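Local coordinates for protein ADP-ribosylglycohydrolase (PDB 2YZV) that belongs to the ADP-ribosylglycohydrolase family, an all-helical fold that here carries bound magnesium ions, at residues 131-139 / 150-158; 205-214 / 226-234. One frame throughout, in Å; residues are numbered along the deposited sequence.

Contact 1 of 2, residues 131-139 / 150-158; sequences LMRLAPLVL and LARRAARTT
The Arg133 guanidinium meets Thr158 and the last turn of helix 147-156 edge-on: Thr158 OG1 and Ala154 O lie round its rim, near its plane, as does Ala155 O, without a hydrogen bond. Its two terminal nitrogens close end-on upon a single oxygen, NH1 at 3.0 Å and NH2 at 2.9 Å from Thr158 OG1, which sits in the guanidinium plane. NH2 also gives a hydrogen bond to Ala154 O at 2.9 Å, somewhat bent (N-H...O 144°) and tilted from both the guanidinium and the carbonyl planes. That carbonyl takes a second bond from Thr157 OG1, which stands above the carbonyl plane and not on a lone pair. The arginine chain, extended from CG to NE, reaches across to helix 147-156, and Gln61 of helix 57-72 accepts a further bond from NH1. Farther along, Leu137 turns CG anti to its own N (chi1 175°), and its CD2 rests 3.5 Å from Ala151 CA and 4.0 Å from Ala154 CB. The segments 135-139 and 150-156 run roughly antiparallel, their axes at 151°. A buried guanidinium thus ties Arg133, between helices 129-132 and 135-141, to the C-terminal part of helix 147-156, where the carbonyl dipoles would probably stabilise its positive charge.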
loop_
_atom_site.group_PDB
_atom_site.type_symbol
_atom_site.label_atom_id
_atom_site.label_comp_id
_atom_site.label_asym_id
_atom_site.label_seq_id
_atom_site.Cartn_x
_atom_site.Cartn_y
_atom_site.Cartn_z
ATOM N N LEU A 131 0.446 1.288 5.471
ATOM C CA LEU A 131 -0.435 1.116 4.321
ATOM C C LEU A 131 0.309 0.871 3.022
ATOM O O LEU A 131 -0.154 0.123 2.167
ATOM C CB LEU A 131 -1.302 2.360 4.124
ATOM C CG LEU A 131 -2.090 2.909 5.308
ATOM C CD1 LEU A 131 -2.915 4.095 4.839
ATOM C CD2 LEU A 131 -2.988 1.827 5.881
ATOM N N MET A 132 1.459 1.516 2.879
ATOM C CA MET A 132 2.243 1.426 1.651
ATOM C C MET A 132 2.844 0.065 1.342
ATOM O O MET A 132 3.208 -0.203 0.196
ATOM C CB MET A 132 3.371 2.457 1.689
ATOM C CG MET A 132 4.397 2.186 2.771
ATOM S SD MET A 132 5.719 3.408 2.841
ATOM C CE MET A 132 7.023 2.441 3.610
ATOM N N ARG A 133 2.935 -0.796 2.349
ATOM C CA ARG A 133 3.559 -2.107 2.182
ATOM C C ARG A 133 2.636 -3.298 2.429
ATOM O O ARG A 133 3.089 -4.443 2.403
ATOM C CB ARG A 133 4.746 -2.210 3.149
ATOM C CG ARG A 133 4.296 -2.238 4.620
ATOM C CD ARG A 133 5.437 -2.083 5.627
ATOM N NE ARG A 133 4.912 -2.156 6.992
ATOM C CZ ARG A 133 5.270 -1.348 7.986
ATOM N NH1 ARG A 133 6.168 -0.391 7.785
ATOM N NH2 ARG A 133 4.713 -1.486 9.180
ATOM N N LEU A 134 1.352 -3.030 2.646
ATOM C CA LEU A 134 0.364 -4.062 2.971
ATOM C C LEU A 134 0.081 -5.254 2.044
ATOM O O LEU A 134 0.052 -6.395 2.507
ATOM C CB LEU A 134 -0.977 -3.391 3.278
ATOM C CG LEU A 134 -1.631 -3.566 4.654
ATOM C CD1 LEU A 134 -3.138 -3.563 4.464
ATOM C CD2 LEU A 134 -1.197 -4.862 5.321
ATOM N N ALA A 135 -0.142 -4.997 0.756
ATOM C CA ALA A 135 -0.479 -6.048 -0.211
ATOM C C ALA A 135 0.127 -7.442 -0.008
ATOM O O ALA A 135 -0.602 -8.437 -0.004
ATOM C CB ALA A 135 -0.185 -5.561 -1.629
ATOM N N PRO A 136 1.454 -7.543 0.153
ATOM C CA PRO A 136 2.056 -8.871 0.347
ATOM C C PRO A 136 1.390 -9.711 1.443
ATOM O O PRO A 136 1.202 -10.922 1.283
ATOM C CB PRO A 136 3.510 -8.543 0.671
ATOM C CG PRO A 136 3.750 -7.298 -0.127
ATOM C CD PRO A 136 2.492 -6.495 0.145
ATOM N N LEU A 137 1.034 -9.072 2.553
ATOM C CA LEU A 137 0.398 -9.786 3.654
ATOM C C LEU A 137 -0.945 -10.368 3.247
ATOM O O LEU A 137 -1.243 -11.528 3.547
ATOM C CB LEU A 137 0.197 -8.860 4.857
ATOM C CG LEU A 137 -0.578 -9.461 6.034
ATOM C CD1 LEU A 137 0.150 -10.682 6.574
ATOM C CD2 LEU A 137 -0.727 -8.412 7.123
ATOM N N VAL A 138 -1.763 -9.566 2.572
ATOM C CA VAL A 138 -3.081 -10.035 2.152
ATOM C C VAL A 138 -2.979 -11.115 1.075
ATOM O O VAL A 138 -3.787 -12.049 1.044
ATOM C CB VAL A 138 -3.955 -8.861 1.643
ATOM C CG1 VAL A 138 -5.310 -9.377 1.173
ATOM C CG2 VAL A 138 -4.146 -7.839 2.760
ATOM N N LEU A 139 -1.989 -11.003 0.195
ATOM C CA LEU A 139 -1.827 -12.005 -0.856
ATOM C C LEU A 139 -1.586 -13.395 -0.278
ATOM O O LEU A 139 -2.135 -14.381 -0.772
ATOM C CB LEU A 139 -0.664 -11.636 -1.781
ATOM C CG LEU A 139 -1.023 -10.957 -3.108
ATOM C CD1 LEU A 139 -1.779 -9.663 -2.866
ATOM C CD2 LEU A 139 0.254 -10.688 -3.880
ATOM N N LEU A 150 -3.499 -9.806 11.976
ATOM C CA LEU A 150 -2.143 -9.911 11.453
ATOM C C LEU A 150 -1.764 -8.568 10.838
ATOM O O LEU A 150 -0.618 -8.129 10.940
ATOM C CB LEU A 150 -2.059 -11.012 10.394
ATOM C CG LEU A 150 -2.389 -12.425 10.888
ATOM C CD1 LEU A 150 -2.360 -13.400 9.718
ATOM C CD2 LEU A 150 -1.386 -12.844 11.961
ATOM N N ALA A 151 -2.736 -7.914 10.208
ATOM C CA ALA A 151 -2.483 -6.611 9.590
ATOM C C ALA A 151 -2.131 -5.586 10.663
ATOM O O ALA A 151 -1.237 -4.759 10.471
ATOM C CB ALA A 151 -3.706 -6.149 8.799
ATOM N N ARG A 152 -2.833 -5.635 11.791
ATOM C CA ARG A 152 -2.549 -4.702 12.874
ATOM C C ARG A 152 -1.144 -4.954 13.404
ATOM O O ARG A 152 -0.388 -4.018 13.666
ATOM C CB ARG A 152 -3.572 -4.851 14.007
ATOM C CG ARG A 152 -3.234 -4.033 15.250
ATOM C CD ARG A 152 -4.362 -4.076 16.265
ATOM N NE ARG A 152 -5.512 -3.294 15.822
ATOM C CZ ARG A 152 -5.908 -2.154 16.382
ATOM N NH1 ARG A 152 -5.252 -1.653 17.421
ATOM N NH2 ARG A 152 -6.957 -1.508 15.897
ATOM N N ARG A 153 -0.787 -6.225 13.562
ATOM C CA ARG A 153 0.543 -6.564 14.051
ATOM C C ARG A 153 1.611 -6.111 13.053
ATOM O O ARG A 153 2.668 -5.615 13.449
ATOM C CB ARG A 153 0.635 -8.072 14.309
ATOM C CG ARG A 153 -0.156 -8.508 15.537
ATOM C CD ARG A 153 -0.318 -10.019 15.597
ATOM N NE ARG A 153 0.956 -10.721 15.702
ATOM C CZ ARG A 153 1.096 -12.030 15.513
ATOM N NH1 ARG A 153 0.036 -12.765 15.207
ATOM N NH2 ARG A 153 2.290 -12.601 15.624
ATOM N N ALA A 154 1.327 -6.261 11.763
ATOM C CA ALA A 154 2.275 -5.853 10.726
ATOM C C ALA A 154 2.481 -4.340 10.752
ATOM O O ALA A 154 3.562 -3.842 10.429
ATOM C CB ALA A 154 1.771 -6.291 9.351
ATOM N N ALA A 155 1.445 -3.606 11.133
ATOM C CA ALA A 155 1.550 -2.158 11.203
ATOM C C ALA A 155 2.325 -1.756 12.452
ATOM O O ALA A 155 3.157 -0.849 12.410
ATOM C CB ALA A 155 0.155 -1.525 11.232
ATOM N N ARG A 156 2.050 -2.455 13.550
ATOM C CA ARG A 156 2.668 -2.171 14.843
ATOM C C ARG A 156 4.187 -2.260 14.889
ATOM O O ARG A 156 4.810 -1.740 15.817
ATOM C CB ARG A 156 2.061 -3.076 15.919
ATOM C CG ARG A 156 0.646 -2.680 16.322
ATOM C CD ARG A 156 0.086 -3.650 17.343
ATOM N NE ARG A 156 0.962 -3.744 18.507
ATOM C CZ ARG A 156 1.366 -4.890 19.043
ATOM N NH1 ARG A 156 0.973 -6.044 18.520
ATOM N NH2 ARG A 156 2.176 -4.882 20.095
ATOM N N THR A 157 4.787 -2.916 13.902
ATOM C CA THR A 157 6.238 -3.020 13.871
ATOM C C THR A 157 6.878 -1.639 13.761
ATOM O O THR A 157 7.940 -1.398 14.336
ATOM C CB THR A 157 6.728 -3.874 12.682
ATOM O OG1 THR A 157 6.184 -3.358 11.459
ATOM C CG2 THR A 157 6.310 -5.328 12.865
ATOM N N THR A 158 6.223 -0.725 13.047
ATOM C CA THR A 158 6.773 0.615 12.854
ATOM C C THR A 158 5.869 1.780 13.255
ATOM O O THR A 158 6.349 2.900 13.449
ATOM C CB THR A 158 7.172 0.825 11.384
ATOM O OG1 THR A 158 6.014 0.669 10.557
ATOM C CG2 THR A 158 8.233 -0.192 10.965
#

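Contact 2 of 2, residues 205-214 / 226-234; sequences VVEGGFWEAP and AAALWAFAR
Apolar packing begins between Phe210 and helix 221-234: Phe210 CB lies 3.7 Å from Leu229 CB, the side chains crossing at a slant, and Val205 sets CG2 3.8 Å from Ala226 CB. Trp211 touches Ala233 CB through CZ3 and carries Phe210 CE1 over the centre of one ring face. Aliphatic-to-aromatic contacts gather on Trp230, where CG anti to N (chi1 164°) sets one indole face against Ala213 and Pro214. On that face, Ala213 CA makes a CH-pi contact 3.5 Å from the centroid of the five-membered ring, and Pro214 CD makes another over the six-membered ring. Pro214 CG also reaches Ala227 CA. The loop starts at a Schellman motif that ends helix 200-209, with Gly208 at positive phi as C-prime; a type I turn from Gly209 to Glu212 then folds the chain back in the connection from helix 200-209 to helix 221-234. Among polar contacts, Arg234 NH2 donates to Trp211 O at 2.9 Å, in the carbonyl plane on a lone pair, with an N-H...O angle of 159°. Its guanidinium passes Trp211 with the planes 35° apart. One water donates to Trp211 O and accepts from Trp230 NE1 and Arg234 NE; a second donates to Glu212 O and, weakly, to Ala226 O.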
loop_
_atom_site.group_PDB
_atom_site.type_symbol
_atom_site.label_atom_id
_atom_site.label_comp_id
_atom_site.label_asym_id
_atom_site.label_seq_id
_atom_site.Cartn_x
_atom_site.Cartn_y
_atom_site.Cartn_z
ATOM N N VAL A 205 -13.727 9.084 7.468
ATOM C CA VAL A 205 -13.383 8.551 6.157
ATOM C C VAL A 205 -14.377 7.464 5.762
ATOM O O VAL A 205 -14.977 7.514 4.687
ATOM C CB VAL A 205 -11.953 7.956 6.144
ATOM C CG1 VAL A 205 -11.701 7.217 4.829
ATOM C CG2 VAL A 205 -10.929 9.074 6.318
ATOM N N VAL A 206 -14.555 6.491 6.648
ATOM C CA VAL A 206 -15.463 5.380 6.397
ATOM C C VAL A 206 -16.894 5.836 6.125
ATOM O O VAL A 206 -17.617 5.206 5.352
ATOM C CB VAL A 206 -15.454 4.394 7.591
ATOM C CG1 VAL A 206 -16.489 3.296 7.383
ATOM C CG2 VAL A 206 -14.067 3.785 7.734
ATOM N N GLU A 207 -17.299 6.937 6.748
ATOM C CA GLU A 207 -18.650 7.449 6.564
ATOM C C GLU A 207 -18.848 8.343 5.341
ATOM O O GLU A 207 -19.885 9.000 5.211
ATOM C CB GLU A 207 -19.102 8.172 7.833
ATOM C CG GLU A 207 -19.291 7.220 9.006
ATOM C CD GLU A 207 -19.759 7.914 10.265
ATOM O OE1 GLU A 207 -20.077 7.207 11.246
ATOM O OE2 GLU A 207 -19.808 9.163 10.279
ATOM N N GLY A 208 -17.861 8.371 4.448
ATOM C CA GLY A 208 -17.997 9.167 3.238
ATOM C C GLY A 208 -17.059 10.341 3.031
ATOM O O GLY A 208 -17.223 11.107 2.079
ATOM N N GLY A 209 -16.074 10.497 3.907
ATOM C CA GLY A 209 -15.148 11.602 3.751
ATOM C C GLY A 209 -14.372 11.539 2.445
ATOM O O GLY A 209 -13.981 12.566 1.891
ATOM N N PHE A 210 -14.169 10.330 1.937
ATOM C CA PHE A 210 -13.411 10.127 0.707
ATOM C C PHE A 210 -14.099 10.559 -0.591
ATOM O O PHE A 210 -13.460 10.607 -1.642
ATOM C CB PHE A 210 -12.999 8.653 0.600
ATOM C CG PHE A 210 -14.163 7.706 0.502
ATOM C CD1 PHE A 210 -14.788 7.474 -0.722
ATOM C CD2 PHE A 210 -14.652 7.064 1.639
ATOM C CE1 PHE A 210 -15.886 6.615 -0.815
ATOM C CE2 PHE A 210 -15.752 6.200 1.560
ATOM C CZ PHE A 210 -16.371 5.977 0.326
ATOM N N TRP A 211 -15.392 10.871 -0.537
ATOM C CA TRP A 211 -16.092 11.281 -1.755
ATOM C C TRP A 211 -15.616 12.653 -2.239
ATOM O O TRP A 211 -15.801 13.009 -3.408
ATOM C CB TRP A 211 -17.611 11.311 -1.525
ATOM C CG TRP A 211 -18.239 9.965 -1.213
ATOM C CD1 TRP A 211 -18.912 9.625 -0.073
ATOM C CD2 TRP A 211 -18.307 8.818 -2.074
ATOM N NE1 TRP A 211 -19.398 8.342 -0.172
ATOM C CE2 TRP A 211 -19.044 7.824 -1.389
ATOM C CE3 TRP A 211 -17.823 8.533 -3.361
ATOM C CZ2 TRP A 211 -19.309 6.565 -1.946
ATOM C CZ3 TRP A 211 -18.089 7.276 -3.916
ATOM C CH2 TRP A 211 -18.825 6.311 -3.205
ATOM N N GLU A 212 -15.003 13.421 -1.345
ATOM C CA GLU A 212 -14.507 14.741 -1.716
ATOM C C GLU A 212 -13.035 14.661 -2.091
ATOM O O GLU A 212 -12.266 13.944 -1.456
ATOM C CB GLU A 212 -14.678 15.726 -0.561
ATOM C CG GLU A 212 -14.288 17.141 -0.932
ATOM C CD GLU A 212 -15.128 17.681 -2.074
ATOM O OE1 GLU A 212 -16.337 17.911 -1.858
ATOM O OE2 GLU A 212 -14.583 17.862 -3.184
ATOM N N ALA A 213 -12.648 15.401 -3.125
ATOM C CA ALA A 213 -11.259 15.407 -3.573
ATOM C C ALA A 213 -10.370 16.062 -2.522
ATOM O O ALA A 213 -10.707 17.117 -1.981
ATOM C CB ALA A 213 -11.137 16.161 -4.895
ATOM N N PRO A 214 -9.227 15.435 -2.204
ATOM C CA PRO A 214 -8.300 15.985 -1.212
ATOM C C PRO A 214 -7.627 17.242 -1.760
ATOM O O PRO A 214 -7.535 17.419 -2.976
ATOM C CB PRO A 214 -7.287 14.857 -1.014
ATOM C CG PRO A 214 -8.054 13.626 -1.379
ATOM C CD PRO A 214 -8.820 14.075 -2.594
ATOM N N ALA A 226 -8.052 7.844 2.584
ATOM C CA ALA A 226 -9.149 8.603 1.983
ATOM C C ALA A 226 -8.822 9.086 0.572
ATOM O O ALA A 226 -9.692 9.108 -0.300
ATOM C CB ALA A 226 -9.505 9.793 2.872
ATOM N N ALA A 227 -7.569 9.476 0.347
ATOM C CA ALA A 227 -7.155 9.956 -0.969
ATOM C C ALA A 227 -7.167 8.816 -1.979
ATOM O O ALA A 227 -7.559 8.996 -3.136
ATOM C CB ALA A 227 -5.756 10.574 -0.889
ATOM N N ALA A 228 -6.731 7.639 -1.542
ATOM C CA ALA A 228 -6.704 6.477 -2.419
ATOM C C ALA A 228 -8.133 6.058 -2.750
ATOM O O ALA A 228 -8.439 5.718 -3.892
ATOM C CB ALA A 228 -5.959 5.326 -1.745
ATOM N N LEU A 229 -9.010 6.095 -1.750
ATOM C CA LEU A 229 -10.403 5.721 -1.964
ATOM C C LEU A 229 -11.092 6.704 -2.912
ATOM O O LEU A 229 -11.920 6.310 -3.727
ATOM C CB LEU A 229 -11.152 5.654 -0.629
ATOM C CG LEU A 229 -10.821 4.435 0.236
ATOM C CD1 LEU A 229 -11.496 4.567 1.593
ATOM C CD2 LEU A 229 -11.287 3.162 -0.468
ATOM N N TRP A 230 -10.750 7.983 -2.803
ATOM C CA TRP A 230 -11.330 8.992 -3.680
ATOM C C TRP A 230 -10.923 8.717 -5.128
ATOM O O TRP A 230 -11.755 8.725 -6.032
ATOM C CB TRP A 230 -10.840 10.382 -3.268
ATOM C CG TRP A 230 -11.067 11.428 -4.307
ATOM C CD1 TRP A 230 -12.245 12.058 -4.601
ATOM C CD2 TRP A 230 -10.095 11.944 -5.223
ATOM N NE1 TRP A 230 -12.065 12.933 -5.646
ATOM C CE2 TRP A 230 -10.754 12.883 -6.048
ATOM C CE3 TRP A 230 -8.729 11.702 -5.429
ATOM C CZ2 TRP A 230 -10.094 13.583 -7.068
ATOM C CZ3 TRP A 230 -8.070 12.398 -6.443
ATOM C CH2 TRP A 230 -8.757 13.327 -7.248
ATOM N N ALA A 231 -9.634 8.471 -5.342
ATOM C CA ALA A 231 -9.123 8.206 -6.684
ATOM C C ALA A 231 -9.752 6.945 -7.257
ATOM O O ALA A 231 -10.038 6.865 -8.452
ATOM C CB ALA A 231 -7.600 8.069 -6.646
ATOM N N PHE A 232 -9.966 5.957 -6.394
ATOM C CA PHE A 232 -10.570 4.702 -6.820
ATOM C C PHE A 232 -12.033 4.941 -7.200
ATOM O O PHE A 232 -12.516 4.423 -8.207
ATOM C CB PHE A 232 -10.459 3.666 -5.690
ATOM C CG PHE A 232 -11.043 2.319 -6.028
ATOM C CD1 PHE A 232 -10.605 1.610 -7.144
ATOM C CD2 PHE A 232 -12.006 1.744 -5.205
ATOM C CE1 PHE A 232 -11.122 0.342 -7.435
ATOM C CE2 PHE A 232 -12.530 0.480 -5.485
ATOM C CZ PHE A 232 -12.085 -0.223 -6.603
ATOM N N ALA A 233 -12.725 5.745 -6.405
ATOM C CA ALA A 233 -14.131 6.039 -6.669
ATOM C C ALA A 233 -14.344 6.823 -7.963
ATOM O O ALA A 233 -15.275 6.542 -8.722
ATOM C CB ALA A 233 -14.724 6.810 -5.498
ATOM N N ARG A 234 -13.479 7.798 -8.225
ATOM C CA ARG A 234 -13.631 8.626 -9.416
ATOM C C ARG A 234 -12.996 8.073 -10.689
ATOM O O ARG A 234 -13.452 8.381 -11.790
ATOM C CB ARG A 234 -13.096 10.034 -9.149
ATOM C CG ARG A 234 -13.733 10.727 -7.951
ATOM C CD ARG A 234 -15.257 10.699 -8.015
ATOM N NE ARG A 234 -15.839 11.314 -6.827
ATOM C CZ ARG A 234 -17.048 11.028 -6.353
ATOM N NH1 ARG A 234 -17.809 10.136 -6.972
ATOM N NH2 ARG A 234 -17.479 11.615 -5.244
HETATM O O HOH W 1 -14.994 14.105 -6.036
HETATM O O HOH W 2 -10.587 11.994 -0.167
#

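Contacts 1 and 2 follow one another along the chain and do not touch: their centres are 21 Å apart, their nearest atoms about 7 Å. The first is wholly buried, its centre about 9 Å from the centre of the chain; the second, its centre about 16 Å away, is only partly buried. One magnesium ion is held by Thr56, Asp58 and Asp253, the other by Asp251, Asp253 and Thr254, with Asp253 shared. A magnesium ion lies about 10 Å from the Arg133 side chain, and a magnesium ion about 12 Å from that of Ala227. Neither contact supplies a metal ligand. In segment 131-139 Met132 touches Asp58 of helix 57-72, whereas Ala227 packs on Val255 of helix 252-267, one residue beyond Thr254.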